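Local coordinates for chromosome partition protein Smc (Pyrococcus furiosus, PDB 5XNS) that binds and hydrolyses ATP through its ABC-type head domain and is probably required for chromosome condensation and partitioning, at residues Y79-I84 with V101-V106. Sequence-based numbering, arbitrary orientation.
Sequences YAEVAI and VIRRRV
Glu81 and Arg105 face each other as a non-hydrogen-bonded pair in the beta hairpin of strands 80-87 and 99-106, at the middle of the antiparallel sheet of the ABC-type ATPase head. Paired backbone hydrogen bonds join Ala80 to Val106, Val82 to Arg104 and Ile84 to Ile102. With CG beside its backbone N (chi1 -68°), the extended Arg105 chain runs alongside Glu81 and over one face of the Tyr79 ring. Its CB lies 3.6 Å from Ala80 O, and CG packs against Glu81 CG. CD makes a CH-pi contact 4.1 Å from the Tyr79 ring centroid. NE gives Glu81 OE2 a nearly straight bond of 3.0 Å, in the guanidinium plane but from above the carboxylate plane; NH1 adds a weak one. The guanidinium stacks on the ring, planes 19° apart, with CZ in an off-centre cation-pi contact 4.3 Å from the centroid; NH2, toward the rim, makes a weak hydrogen bond to Tyr107 OH. Tyr79 OH is hydrogen-bonded to Lys10 NZ of neighbouring strand 3-10. A leucine at Arg105 would probably leave the Glu81 carboxylate without its main cationic mate and strip the stacked cation from Tyr79. On the opposite face, Val82 packs on Phe48 and Val49 of helix 39-49, whose first turn completes the ATP-binding P-loop. Glu81 OE2 also forms a long salt bridge with Arg103 NE (3.7 Å), and the bend at chi3 lays one face of the Arg103 guanidinium over Ala83 CB.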
ATOM      1  N   TYR A  79      16.764  20.901  -0.460  1.00 26.27           N
ATOM      2  CA  TYR A  79      16.488  19.563   0.040  1.00 27.45           C
ATOM      3  C   TYR A  79      15.088  19.172  -0.405  1.00 26.12           C
ATOM      4  O   TYR A  79      14.249  20.029  -0.692  1.00 25.73           O
ATOM      5  CB  TYR A  79      16.609  19.499   1.564  1.00 27.11           C
ATOM      6  CG  TYR A  79      15.735  20.512   2.266  1.00 32.89           C
ATOM      7  CD1 TYR A  79      14.390  20.245   2.516  1.00 31.45           C
ATOM      8  CD2 TYR A  79      16.249  21.742   2.677  1.00 32.83           C
ATOM      9  CE1 TYR A  79      13.583  21.162   3.149  1.00 29.72           C
ATOM     10  CE2 TYR A  79      15.448  22.665   3.322  1.00 30.59           C
ATOM     11  CZ  TYR A  79      14.112  22.369   3.544  1.00 33.65           C
ATOM     12  OH  TYR A  79      13.300  23.279   4.177  1.00 35.91           O
ATOM     13  N   ALA A  80      14.857  17.869  -0.491  1.00 24.95           N
ATOM     14  CA  ALA A  80      13.519  17.351  -0.731  1.00 23.58           C
ATOM     15  C   ALA A  80      12.883  17.026   0.605  1.00 28.17           C
ATOM     16  O   ALA A  80      13.538  16.473   1.494  1.00 26.73           O
ATOM     17  CB  ALA A  80      13.558  16.101  -1.615  1.00 24.53           C
ATOM     18  N   GLU A  81      11.607  17.375   0.752  1.00 25.45           N
ATOM     19  CA  GLU A  81      10.904  17.080   1.990  1.00 26.62           C
ATOM     20  C   GLU A  81       9.514  16.526   1.713  1.00 25.79           C
ATOM     21  O   GLU A  81       8.797  17.037   0.851  1.00 25.19           O
ATOM     22  CB  GLU A  81      10.780  18.321   2.858  1.00 27.71           C
ATOM     23  CG  GLU A  81      10.086  18.047   4.177  1.00 32.29           C
ATOM     24  CD  GLU A  81       9.863  19.316   4.964  1.00 41.15           C
ATOM     25  OE1 GLU A  81       9.120  20.200   4.462  1.00 40.38           O
ATOM     26  OE2 GLU A  81      10.446  19.425   6.068  1.00 46.36           O
ATOM     27  N   VAL A  82       9.132  15.488   2.457  1.00 27.09           N
ATOM     28  CA  VAL A  82       7.772  14.958   2.420  1.00 25.72           C
ATOM     29  C   VAL A  82       7.299  14.702   3.848  1.00 24.82           C
ATOM     30  O   VAL A  82       8.023  14.106   4.655  1.00 26.29           O
ATOM     31  CB  VAL A  82       7.680  13.667   1.587  1.00 23.80           C
ATOM     32  CG1 VAL A  82       6.263  13.106   1.679  1.00 22.75           C
ATOM     33  CG2 VAL A  82       8.096  13.912   0.114  1.00 20.12           C
ATOM     34  N   ALA A  83       6.085  15.136   4.157  1.00 22.48           N
ATOM     35  CA  ALA A  83       5.450  14.837   5.433  1.00 24.22           C
ATOM     36  C   ALA A  83       4.113  14.143   5.192  1.00 24.78           C
ATOM     37  O   ALA A  83       3.321  14.581   4.352  1.00 23.96           O
ATOM     38  CB  ALA A  83       5.240  16.110   6.248  1.00 22.39           C
ATOM     39  N   ILE A  84       3.851  13.072   5.933  1.00 23.34           N
ATOM     40  CA  ILE A  84       2.597  12.338   5.823  1.00 22.94           C
ATOM     41  C   ILE A  84       1.875  12.395   7.163  1.00 24.62           C
ATOM     42  O   ILE A  84       2.490  12.198   8.219  1.00 22.98           O
ATOM     43  CB  ILE A  84       2.834  10.884   5.370  1.00 22.74           C
ATOM     44  CG1 ILE A  84       1.507  10.164   5.120  1.00 26.29           C
ATOM     45  CG2 ILE A  84       3.709  10.109   6.388  1.00 20.65           C
ATOM     46  CD1 ILE A  84       1.680   8.873   4.307  1.00 26.30           C
ATOM     47  N   VAL A 101       2.541  12.264  12.624  1.00 30.59           N
ATOM     48  CA  VAL A 101       3.191  12.913  11.493  1.00 30.27           C
ATOM     49  C   VAL A 101       4.578  12.307  11.314  1.00 31.25           C
ATOM     50  O   VAL A 101       5.383  12.275  12.253  1.00 32.89           O
ATOM     51  CB  VAL A 101       3.267  14.435  11.679  1.00 34.09           C
ATOM     52  CG1 VAL A 101       3.823  15.100  10.419  1.00 26.66           C
ATOM     53  CG2 VAL A 101       1.885  14.977  12.001  1.00 32.45           C
ATOM     54  N   ILE A 102       4.846  11.797  10.121  1.00 27.11           N
ATOM     55  CA  ILE A 102       6.176  11.355   9.736  1.00 27.03           C
ATOM     56  C   ILE A 102       6.680  12.306   8.664  1.00 26.17           C
ATOM     57  O   ILE A 102       5.949  12.633   7.719  1.00 25.34           O
ATOM     58  CB  ILE A 102       6.174   9.899   9.245  1.00 26.57           C
ATOM     59  CG1 ILE A 102       5.734   8.989  10.394  1.00 27.45           C
ATOM     60  CG2 ILE A 102       7.571   9.508   8.749  1.00 24.09           C
ATOM     61  CD1 ILE A 102       5.390   7.572   9.987  1.00 28.52           C
ATOM     62  N   ARG A 103       7.904  12.784   8.840  1.00 26.31           N
ATOM     63  CA  ARG A 103       8.517  13.747   7.941  1.00 26.30           C
ATOM     64  C   ARG A 103       9.902  13.237   7.580  1.00 27.31           C
ATOM     65  O   ARG A 103      10.628  12.768   8.458  1.00 28.19           O
ATOM     66  CB  ARG A 103       8.583  15.126   8.603  1.00 31.40           C
ATOM     67  CG  ARG A 103       9.332  16.210   7.830  1.00 33.07           C
ATOM     68  CD  ARG A 103       9.171  17.581   8.523  1.00 35.58           C
ATOM     69  NE  ARG A 103       7.836  18.141   8.300  1.00 46.45           N
ATOM     70  CZ  ARG A 103       6.847  18.161   9.201  1.00 51.88           C
ATOM     71  NH1 ARG A 103       7.026  17.671  10.432  1.00 48.15           N
ATOM     72  NH2 ARG A 103       5.668  18.685   8.872  1.00 46.79           N
ATOM     73  N   ARG A 104      10.247  13.273   6.293  1.00 21.29           N
ATOM     74  CA  ARG A 104      11.590  12.933   5.842  1.00 25.30           C
ATOM     75  C   ARG A 104      12.134  14.045   4.953  1.00 27.24           C
ATOM     76  O   ARG A 104      11.408  14.595   4.118  1.00 26.38           O
ATOM     77  CB  ARG A 104      11.624  11.602   5.084  1.00 25.07           C
ATOM     78  CG  ARG A 104      12.997  11.223   4.561  1.00 24.37           C
ATOM     79  CD  ARG A 104      12.940   9.956   3.720  1.00 22.40           C
ATOM     80  NE  ARG A 104      14.241   9.614   3.150  1.00 26.55           N
ATOM     81  CZ  ARG A 104      14.477   8.559   2.370  1.00 27.50           C
ATOM     82  NH1 ARG A 104      13.493   7.718   2.056  1.00 22.69           N
ATOM     83  NH2 ARG A 104      15.703   8.347   1.903  1.00 21.17           N
ATOM     84  N   ARG A 105      13.411  14.381   5.148  1.00 26.36           N
ATOM     85  CA  ARG A 105      14.163  15.241   4.234  1.00 27.86           C
ATOM     86  C   ARG A 105      15.376  14.500   3.704  1.00 30.10           C
ATOM     87  O   ARG A 105      16.056  13.796   4.457  1.00 29.72           O
ATOM     88  CB  ARG A 105      14.688  16.507   4.903  1.00 27.88           C
ATOM     89  CG  ARG A 105      13.669  17.490   5.307  1.00 33.25           C
ATOM     90  CD  ARG A 105      14.375  18.696   5.919  1.00 35.17           C
ATOM     91  NE  ARG A 105      13.393  19.676   6.342  1.00 38.44           N
ATOM     92  CZ  ARG A 105      13.694  20.803   6.964  1.00 39.17           C
ATOM     93  NH1 ARG A 105      12.722  21.628   7.313  1.00 40.50           N
ATOM     94  NH2 ARG A 105      14.964  21.083   7.243  1.00 42.38           N
ATOM     95  N   VAL A 106      15.685  14.705   2.426  1.00 23.85           N
ATOM     96  CA  VAL A 106      16.934  14.229   1.857  1.00 25.20           C
ATOM     97  C   VAL A 106      17.683  15.427   1.271  1.00 27.70           C
ATOM     98  O   VAL A 106      17.072  16.366   0.750  1.00 25.37           O
ATOM     99  CB  VAL A 106      16.682  13.113   0.813  1.00 27.60           C
ATOM    100  CG1 VAL A 106      15.901  13.638  -0.376  1.00 21.57           C
ATOM    101  CG2 VAL A 106      17.987  12.476   0.371  1.00 27.72           C
TER